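Long-range contacts in cellulose biosynthesis protein BcsG (Salmonella typhimurium LT2, PDB 5OLT), which is required for cellulose biosynthesis, its extramembrane domain being a zinc-binding member of the alkaline phosphatase family: residues A[112-117]-A[128-133]; A[44-49]-A[317-322]; A[176-181]-A[224-229]. All coordinates share one frame; numbering follows the deposited sequence. Where two conformers were deposited one is given.

Interactions 1 and 2 are neighbours, their centres 7 Å apart, and they touch: Ser113, next to the disulfide cysteine Cys114, pairs with Thr46 through the backbone and with Ser322 through its hydroxyl. Along the chain, interaction 2 joins the loop after helix 27-42 to helix 318-328, and the segments of both other contacts fall between its ends. Interaction 1 comes first, just after helix 102-110, and closes before interaction 3 opens. Interaction 3 lies on the opposite side of the chain's centre, about 36 Å from interaction 1 and 38 Å from interaction 2, centre to centre. Buried to partly buried packing of loops and helix starts on one flank is thus separate from a strand pairing at the surface.

Interaction 1 (A[112-117]-A[128-133]); sequences ASCGQP and NECYLF
Cys114 and Cys130 are joined SG to SG at 2.1 Å, a disulfide that closes a loop containing helix 119-122 in the alkaline phosphatase-like domain of BcsG. Its chi3 of -81° gives a left-handed twist near the relaxed value, and in both cysteines SG stands anti to the carbonyl carbon, beside the backbone N. Each SG also lies 3.1 Å from the CB of the other cysteine, as the covalent link demands. One residue before Cys114, Ser113 N donates to Cys130 O at 3.1 Å with an N-H...O angle of 146°; the donor is tilted 31° from the carbonyl plane. Covalent link and hydrogen bond therefore hold adjacent residues of 112-117 to the same residue, Cys130. Ser113 CB is directed toward 128-133 and rests 3.3 Å from Glu129 O, while OG lies against Leu132, 3.5 Å from its CA. The hydroxyl finds its polar partner in Ser322 OG of helix 318-328, so a buried polar group is satisfied within the protein. In the conformer given, Glu129 CG approaches Cys114 SG. Around this first shell, Glu129 O accepts a bond from Asn135 ND2, and Leu132 is tied by its backbone to Leu110 at the end of helix 102-110. Tyr131 takes the N-cap position of helix 132-138, where Leu132 begins the first turn. On the other side of Ser113 in sequence from the disulfide, Ala112 CB reaches Leu132 CD2 at 4.4 Å.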
loop_
_atom_site.group_PDB
_atom_site.type_symbol
_atom_site.label_atom_id
_atom_site.label_comp_id
_atom_site.label_asym_id
_atom_site.label_seq_id
_atom_site.Cartn_x
_atom_site.Cartn_y
_atom_site.Cartn_z
ATOM N N ALA A 112 -3.481 0.316 -8.383
ATOM C CA ALA A 112 -2.189 -0.368 -8.312
ATOM C C ALA A 112 -1.788 -1.158 -9.577
ATOM O O ALA A 112 -0.617 -1.526 -9.687
ATOM C CB ALA A 112 -2.167 -1.341 -7.131
ATOM N N SER A 113 -2.764 -1.468 -10.468
ATOM C CA SER A 113 -2.450 -2.359 -11.586
ATOM C C SER A 113 -1.820 -1.661 -12.784
ATOM O O SER A 113 -1.442 -2.348 -13.726
ATOM C CB SER A 113 -3.692 -3.137 -11.995
ATOM O OG SER A 113 -4.160 -3.943 -10.888
ATOM N N CYS A 114 -1.623 -0.341 -12.716
ATOM C CA CYS A 114 -0.824 0.348 -13.727
ATOM C C CYS A 114 0.283 1.120 -13.045
ATOM O O CYS A 114 0.238 1.326 -11.835
ATOM C CB CYS A 114 -1.670 1.354 -14.495
ATOM S SG CYS A 114 -2.876 0.542 -15.558
ATOM N N GLY A 115 1.279 1.551 -13.819
ATOM C CA GLY A 115 2.384 2.309 -13.286
ATOM C C GLY A 115 1.968 3.647 -12.664
ATOM O O GLY A 115 0.808 4.093 -12.727
ATOM N N GLN A 116 2.926 4.249 -11.999
ATOM C CA GLN A 116 2.658 5.416 -11.165
ATOM C C GLN A 116 2.314 6.669 -11.991
ATOM O O GLN A 116 3.147 7.093 -12.799
ATOM C CB GLN A 116 3.924 5.695 -10.360
ATOM C CG GLN A 116 3.730 6.862 -9.395
ATOM C CD GLN A 116 4.816 6.975 -8.351
ATOM O OE1 GLN A 116 5.292 5.968 -7.841
ATOM N NE2 GLN A 116 5.175 8.179 -7.989
ATOM N N PRO A 117 1.162 7.300 -11.716
ATOM C CA PRO A 117 0.821 8.555 -12.414
ATOM C C PRO A 117 1.286 9.796 -11.673
ATOM O O PRO A 117 1.518 9.777 -10.456
ATOM C CB PRO A 117 -0.701 8.554 -12.381
ATOM C CG PRO A 117 -1.074 7.826 -11.119
ATOM C CD PRO A 117 0.004 6.759 -10.964
ATOM N N ASN A 128 -9.552 1.327 -17.438
ATOM C CA ASN A 128 -10.259 0.375 -16.558
ATOM C C ASN A 128 -9.328 -0.705 -15.940
ATOM O O ASN A 128 -9.535 -1.152 -14.788
ATOM C CB ASN A 128 -11.419 -0.291 -17.302
ATOM C CG ASN A 128 -12.615 0.626 -17.435
ATOM O OD1 ASN A 128 -13.017 1.299 -16.472
ATOM N ND2 ASN A 128 -13.196 0.664 -18.629
ATOM N N GLU A 129 -8.300 -1.079 -16.699
ATOM C CA GLU A 129 -7.352 -2.143 -16.291
ATOM C C GLU A 129 -6.443 -1.712 -15.143
ATOM O O GLU A 129 -5.725 -2.519 -14.573
ATOM C CB GLU A 129 -6.503 -2.625 -17.479
ATOM C CG GLU A 129 -5.403 -1.673 -17.938
ATOM C CD GLU A 129 -5.029 -1.830 -19.412
ATOM O OE1 GLU A 129 -5.581 -2.725 -20.091
ATOM O OE2 GLU A 129 -4.170 -1.060 -19.886
ATOM N N CYS A 130 -6.476 -0.438 -14.808
ATOM C CA CYS A 130 -5.618 0.063 -13.745
ATOM C C CYS A 130 -6.202 -0.183 -12.359
ATOM O O CYS A 130 -5.439 -0.174 -11.373
ATOM C CB CYS A 130 -5.354 1.543 -13.928
ATOM S SG CYS A 130 -4.506 1.923 -15.485
ATOM N N TYR A 131 -7.506 -0.424 -12.279
ATOM C CA TYR A 131 -8.192 -0.512 -10.994
ATOM C C TYR A 131 -8.139 -1.930 -10.480
ATOM O O TYR A 131 -8.824 -2.806 -10.987
ATOM C CB TYR A 131 -9.634 -0.012 -11.080
ATOM C CG TYR A 131 -9.751 1.442 -11.473
ATOM C CD1 TYR A 131 -9.653 1.828 -12.817
ATOM C CD2 TYR A 131 -9.972 2.422 -10.504
ATOM C CE1 TYR A 131 -9.780 3.163 -13.188
ATOM C CE2 TYR A 131 -10.088 3.770 -10.875
ATOM C CZ TYR A 131 -10.021 4.107 -12.222
ATOM O OH TYR A 131 -10.123 5.429 -12.630
ATOM N N LEU A 132 -7.282 -2.148 -9.477
ATOM C CA LEU A 132 -7.028 -3.494 -8.969
ATOM C C LEU A 132 -8.327 -4.249 -8.615
ATOM O O LEU A 132 -8.491 -5.447 -8.982
ATOM C CB LEU A 132 -6.129 -3.386 -7.728
ATOM C CG LEU A 132 -5.859 -4.678 -6.940
ATOM C CD1 LEU A 132 -5.087 -5.664 -7.841
ATOM C CD2 LEU A 132 -5.088 -4.317 -5.654
ATOM N N PHE A 133 -9.219 -3.600 -7.881
ATOM C CA PHE A 133 -10.457 -4.239 -7.434
ATOM C C PHE A 133 -11.415 -4.496 -8.592
ATOM O O PHE A 133 -12.187 -5.463 -8.535
ATOM C CB PHE A 133 -11.109 -3.478 -6.268
ATOM C CG PHE A 133 -10.352 -3.634 -4.981
ATOM C CD1 PHE A 133 -9.236 -2.846 -4.705
ATOM C CD2 PHE A 133 -10.745 -4.598 -4.057
ATOM C CE1 PHE A 133 -8.519 -3.022 -3.517
ATOM C CE2 PHE A 133 -10.054 -4.767 -2.860
ATOM C CZ PHE A 133 -8.938 -3.995 -2.592
#

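Interaction 2 (A[44-49]-A[317-322])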
loop_
_atom_site.group_PDB
_atom_site.type_symbol
_atom_site.label_atom_id
_atom_site.label_comp_id
_atom_site.label_asym_id
_atom_site.label_seq_id
_atom_site.Cartn_x
_atom_site.Cartn_y
_atom_site.Cartn_z
ATOM N N ARG A 44 3.414 0.757 -18.054
ATOM C CA ARG A 44 3.489 -0.411 -17.161
ATOM C C ARG A 44 2.112 -0.807 -16.693
ATOM O O ARG A 44 1.294 0.032 -16.330
ATOM C CB ARG A 44 4.340 -0.090 -15.914
ATOM C CG ARG A 44 5.741 0.342 -16.239
ATOM C CD ARG A 44 6.529 0.672 -14.978
ATOM N NE ARG A 44 7.045 -0.546 -14.359
ATOM C CZ ARG A 44 7.824 -0.550 -13.275
ATOM N NH1 ARG A 44 8.057 0.568 -12.595
ATOM N NH2 ARG A 44 8.296 -1.699 -12.811
ATOM N N LYS A 45 1.863 -2.119 -16.701
ATOM C CA LYS A 45 0.606 -2.640 -16.179
ATOM C C LYS A 45 0.830 -4.080 -15.784
ATOM O O LYS A 45 1.705 -4.762 -16.326
ATOM C CB LYS A 45 -0.544 -2.488 -17.189
ATOM C CG LYS A 45 -0.475 -3.411 -18.378
ATOM C CD LYS A 45 -1.770 -3.348 -19.185
ATOM C CE LYS A 45 -1.813 -4.483 -20.214
ATOM N NZ LYS A 45 -3.138 -4.648 -20.880
ATOM N N THR A 46 0.036 -4.492 -14.816
ATOM C CA THR A 46 -0.113 -5.901 -14.493
ATOM C C THR A 46 -1.106 -6.482 -15.472
ATOM O O THR A 46 -2.189 -5.974 -15.665
ATOM C CB THR A 46 -0.683 -6.045 -13.091
ATOM O OG1 THR A 46 0.115 -5.262 -12.221
ATOM C CG2 THR A 46 -0.675 -7.494 -12.663
ATOM N N THR A 47 -0.761 -7.586 -16.081
ATOM C CA THR A 47 -1.804 -8.229 -16.911
ATOM C C THR A 47 -2.511 -9.324 -16.127
ATOM O O THR A 47 -1.870 -10.280 -15.686
ATOM C CB THR A 47 -1.244 -8.759 -18.226
ATOM O OG1 THR A 47 -0.724 -7.641 -18.955
ATOM C CG2 THR A 47 -2.337 -9.397 -19.059
ATOM N N PHE A 48 -3.803 -9.112 -15.895
ATOM C CA PHE A 48 -4.685 -10.156 -15.351
ATOM C C PHE A 48 -5.126 -11.131 -16.439
ATOM O O PHE A 48 -5.237 -10.749 -17.611
ATOM C CB PHE A 48 -5.872 -9.531 -14.629
ATOM C CG PHE A 48 -5.518 -9.005 -13.270
ATOM C CD1 PHE A 48 -4.863 -7.771 -13.126
ATOM C CD2 PHE A 48 -5.805 -9.760 -12.128
ATOM C CE1 PHE A 48 -4.509 -7.323 -11.875
ATOM C CE2 PHE A 48 -5.430 -9.321 -10.873
ATOM C CZ PHE A 48 -4.798 -8.077 -10.732
ATOM N N PRO A 49 -5.369 -12.400 -16.067
ATOM C CA PRO A 49 -5.904 -13.336 -17.076
ATOM C C PRO A 49 -7.304 -12.930 -17.527
ATOM O O PRO A 49 -8.035 -12.256 -16.780
ATOM C CB PRO A 49 -5.999 -14.658 -16.312
ATOM C CG PRO A 49 -6.055 -14.261 -14.865
ATOM C CD PRO A 49 -5.165 -13.048 -14.761
ATOM N N SER A 317 6.684 -0.092 -5.082
ATOM C CA SER A 317 5.468 0.645 -4.750
ATOM C C SER A 317 4.261 -0.214 -5.123
ATOM O O SER A 317 4.383 -1.469 -5.200
ATOM C CB SER A 317 5.461 2.029 -5.470
ATOM O OG SER A 317 4.439 2.850 -4.913
ATOM N N TYR A 318 3.105 0.428 -5.364
ATOM C CA TYR A 318 1.842 -0.307 -5.524
ATOM C C TYR A 318 1.860 -1.348 -6.629
ATOM O O TYR A 318 1.178 -2.385 -6.510
ATOM C CB TYR A 318 0.691 0.661 -5.747
ATOM C CG TYR A 318 0.605 1.673 -4.630
ATOM C CD1 TYR A 318 0.169 1.293 -3.355
ATOM C CD2 TYR A 318 1.027 2.995 -4.824
ATOM C CE1 TYR A 318 0.123 2.211 -2.303
ATOM C CE2 TYR A 318 0.995 3.924 -3.789
ATOM C CZ TYR A 318 0.518 3.541 -2.535
ATOM O OH TYR A 318 0.503 4.445 -1.485
ATOM N N LEU A 319 2.603 -1.095 -7.708
ATOM C CA LEU A 319 2.609 -2.047 -8.814
ATOM C C LEU A 319 3.079 -3.429 -8.343
ATOM O O LEU A 319 2.574 -4.455 -8.840
ATOM C CB LEU A 319 3.467 -1.541 -9.986
ATOM C CG LEU A 319 3.314 -2.286 -11.315
ATOM C CD1 LEU A 319 1.902 -2.120 -11.885
ATOM C CD2 LEU A 319 4.368 -1.789 -12.292
ATOM N N ALA A 320 4.020 -3.468 -7.387
ATOM C CA ALA A 320 4.492 -4.762 -6.854
ATOM C C ALA A 320 3.398 -5.505 -6.080
ATOM O O ALA A 320 3.393 -6.758 -6.089
ATOM C CB ALA A 320 5.719 -4.570 -5.978
ATOM N N ILE A 321 2.497 -4.770 -5.420
ATOM C CA ILE A 321 1.353 -5.405 -4.746
ATOM C C ILE A 321 0.426 -6.020 -5.791
ATOM O O ILE A 321 0.045 -7.192 -5.698
ATOM C CB ILE A 321 0.583 -4.408 -3.851
ATOM C CG1 ILE A 321 1.513 -3.779 -2.792
ATOM C CG2 ILE A 321 -0.690 -5.045 -3.273
ATOM C CD1 ILE A 321 2.170 -4.750 -1.829
ATOM N N SER A 322 0.124 -5.260 -6.847
ATOM C CA SER A 322 -0.700 -5.783 -7.907
ATOM C C SER A 322 -0.067 -7.041 -8.527
ATOM O O SER A 322 -0.795 -8.023 -8.825
ATOM C CB SER A 322 -0.982 -4.695 -8.947
ATOM O OG SER A 322 -1.819 -5.225 -9.972
#
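Thr46 and Ser322 mark the nearest backbone approach, 6.6 Å between their CA atoms, where an irregular loop runs past the first turn of helix 318-328 in the alkaline phosphatase-like domain. Both CB atoms are directed toward the other segment, and in the conformer given Thr46 OG1 and Ser322 OG share a hydrogen bond of 3.0 Å in which either may be the donor. Ser322 OG stands anti to its own backbone N (chi1 -179°), a position from which it also bonds Ser113 OG, so the two partners grip one buried hydroxyl. Phe48 comes to the same oxygen by its rim: CE1 lies 3.9 Å from Ser322 OG, which sits near the ring plane. The ring also packs on Leu132 and Leu136 of helix 132-138.

Three residues earlier, Leu319 splits its two methyls between loop residues. CD1 meets Thr46 OG1 at 3.6 Å, whereas CD2 lies over one face of the Arg44 guanidinium, offset toward its rim. Arg44 NH1 forms a salt bridge with Glu41 OE2 and a hydrogen bond to Gln350 O. The Arg44 chain bends at chi3 (81°), which places NE, the guanidinium atom nearest Leu319 CD2 at 3.6 Å.

Interaction 3 (A[176-181]-A[224-229]); sequences LPTALL and HFPGVS
His224 and Leu181 face each other in antiparallel register, each donating its backbone N to the other's carbonyl oxygen: Leu181 N to His224 O at 2.8 Å and His224 N to Leu181 O at 2.9 Å. From its CB, the His224 side chain starts away from the strand, with CG between the backbone N and the carbonyl carbon (chi1 52°). The ring atoms beyond CG come nearer Leu181. CG is 3.9 Å from Leu181 O, which stands over one face of the imidazole, displaced toward the rim. ND1 lies closer to that oxygen, though its angle is too poor for a bond; its hydrogen bond, a weak one, goes to Gly222 O. CE1 lies near both Leu181 O and Leu181 CB, CD2 near Leu181 CB, and NE2 meets Leu181 CB at 3.5 Å. This hydrogen-bonded pair is a single bridge, joining the loop before helix 234-255 to strand 178-181, whose other neighbour is strand 187-189. There Ala179 and Leu180 form a classic beta bulge opposite Val188. Beyond the bridge a type II turn from Phe225 to Val228 carries the loop away, with Gly227 at its third position (phi 84°). The Phe225 ring has Ala179 O at its edge, near its plane. Phe225 CD1 also sits 3.7 Å from Leu180 CD2. The Leu181 side chain reaches Pro226, CD1 lying 4.1 Å from CA of the proline.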
loop_
_atom_site.group_PDB
_atom_site.type_symbol
_atom_site.label_atom_id
_atom_site.label_comp_id
_atom_site.label_asym_id
_atom_site.label_seq_id
_atom_site.Cartn_x
_atom_site.Cartn_y
_atom_site.Cartn_z
ATOM N N LEU A 176 -20.614 -1.476 16.432
ATOM C CA LEU A 176 -19.185 -1.627 16.685
ATOM C C LEU A 176 -18.731 -0.798 17.875
ATOM O O LEU A 176 -19.195 0.306 18.040
ATOM C CB LEU A 176 -18.378 -1.205 15.463
ATOM C CG LEU A 176 -18.489 -2.078 14.211
ATOM C CD1 LEU A 176 -17.771 -1.349 13.093
ATOM C CD2 LEU A 176 -17.883 -3.458 14.459
ATOM N N PRO A 177 -17.803 -1.334 18.696
ATOM C CA PRO A 177 -17.288 -0.513 19.784
ATOM C C PRO A 177 -16.371 0.596 19.273
ATOM O O PRO A 177 -15.700 0.446 18.247
ATOM C CB PRO A 177 -16.517 -1.502 20.663
ATOM C CG PRO A 177 -16.257 -2.683 19.823
ATOM C CD PRO A 177 -17.179 -2.671 18.659
ATOM N N THR A 178 -16.394 1.717 19.956
ATOM C CA THR A 178 -15.547 2.857 19.633
ATOM C C THR A 178 -14.229 2.738 20.394
ATOM O O THR A 178 -14.202 2.554 21.634
ATOM C CB THR A 178 -16.284 4.137 20.031
ATOM O OG1 THR A 178 -17.392 4.295 19.146
ATOM C CG2 THR A 178 -15.407 5.372 19.890
ATOM N N ALA A 179 -13.119 2.804 19.662
ATOM C CA ALA A 179 -11.790 2.779 20.272
ATOM C C ALA A 179 -11.256 4.180 20.582
ATOM O O ALA A 179 -10.583 4.381 21.630
ATOM C CB ALA A 179 -10.858 2.073 19.336
ATOM N N LEU A 180 -11.513 5.120 19.673
ATOM C CA LEU A 180 -11.007 6.485 19.755
ATOM C C LEU A 180 -12.076 7.421 19.229
ATOM O O LEU A 180 -12.931 7.036 18.453
ATOM C CB LEU A 180 -9.734 6.683 18.893
ATOM C CG LEU A 180 -8.509 5.845 19.312
ATOM C CD1 LEU A 180 -7.546 5.705 18.134
ATOM C CD2 LEU A 180 -7.815 6.473 20.515
ATOM N N LEU A 181 -11.982 8.681 19.632
ATOM C CA LEU A 181 -12.662 9.758 18.915
ATOM C C LEU A 181 -11.676 10.504 18.064
ATOM O O LEU A 181 -10.535 10.774 18.493
ATOM C CB LEU A 181 -13.420 10.680 19.870
ATOM C CG LEU A 181 -14.563 9.937 20.569
ATOM C CD1 LEU A 181 -15.231 10.907 21.562
ATOM C CD2 LEU A 181 -15.611 9.300 19.629
ATOM N N HIS A 224 -8.153 10.705 20.150
ATOM C CA HIS A 224 -8.078 10.572 21.609
ATOM C C HIS A 224 -9.006 9.496 22.144
ATOM O O HIS A 224 -9.976 9.140 21.503
ATOM C CB HIS A 224 -8.379 11.904 22.274
ATOM C CG HIS A 224 -9.645 12.544 21.818
ATOM N ND1 HIS A 224 -9.720 13.320 20.675
ATOM C CD2 HIS A 224 -10.902 12.518 22.340
ATOM C CE1 HIS A 224 -10.969 13.749 20.517
ATOM N NE2 HIS A 224 -11.705 13.271 21.507
ATOM N N PHE A 225 -8.677 8.942 23.311
ATOM C CA PHE A 225 -9.614 8.038 23.977
ATOM C C PHE A 225 -10.863 8.834 24.394
ATOM O O PHE A 225 -10.749 10.020 24.699
ATOM C CB PHE A 225 -8.971 7.379 25.184
ATOM C CG PHE A 225 -7.863 6.445 24.825
ATOM C CD1 PHE A 225 -8.104 5.323 24.030
ATOM C CD2 PHE A 225 -6.558 6.697 25.258
ATOM C CE1 PHE A 225 -7.054 4.462 23.696
ATOM C CE2 PHE A 225 -5.516 5.839 24.931
ATOM C CZ PHE A 225 -5.765 4.734 24.134
ATOM N N PRO A 226 -12.058 8.201 24.349
ATOM C CA PRO A 226 -13.278 8.964 24.662
ATOM C C PRO A 226 -13.152 9.566 26.043
ATOM O O PRO A 226 -12.726 8.910 26.984
ATOM C CB PRO A 226 -14.369 7.894 24.614
ATOM C CG PRO A 226 -13.854 6.896 23.610
ATOM C CD PRO A 226 -12.363 6.843 23.841
ATOM N N GLY A 227 -13.482 10.831 26.155
ATOM C CA GLY A 227 -13.383 11.533 27.440
ATOM C C GLY A 227 -12.025 12.085 27.795
ATOM O O GLY A 227 -11.879 12.798 28.779
ATOM N N VAL A 228 -10.989 11.748 27.035
ATOM C CA VAL A 228 -9.647 12.189 27.396
ATOM C C VAL A 228 -9.328 13.380 26.504
ATOM O O VAL A 228 -9.547 13.360 25.284
ATOM C CB VAL A 228 -8.633 11.018 27.267
ATOM C CG1 VAL A 228 -7.223 11.506 27.578
ATOM C CG2 VAL A 228 -9.034 9.845 28.159
ATOM N N SER A 229 -8.839 14.440 27.145
ATOM C CA SER A 229 -8.510 15.660 26.442
ATOM C C SER A 229 -7.305 15.581 25.492
ATOM O O SER A 229 -7.415 15.931 24.306
ATOM C CB SER A 229 -8.294 16.794 27.437
ATOM O OG SER A 229 -8.209 17.998 26.724
#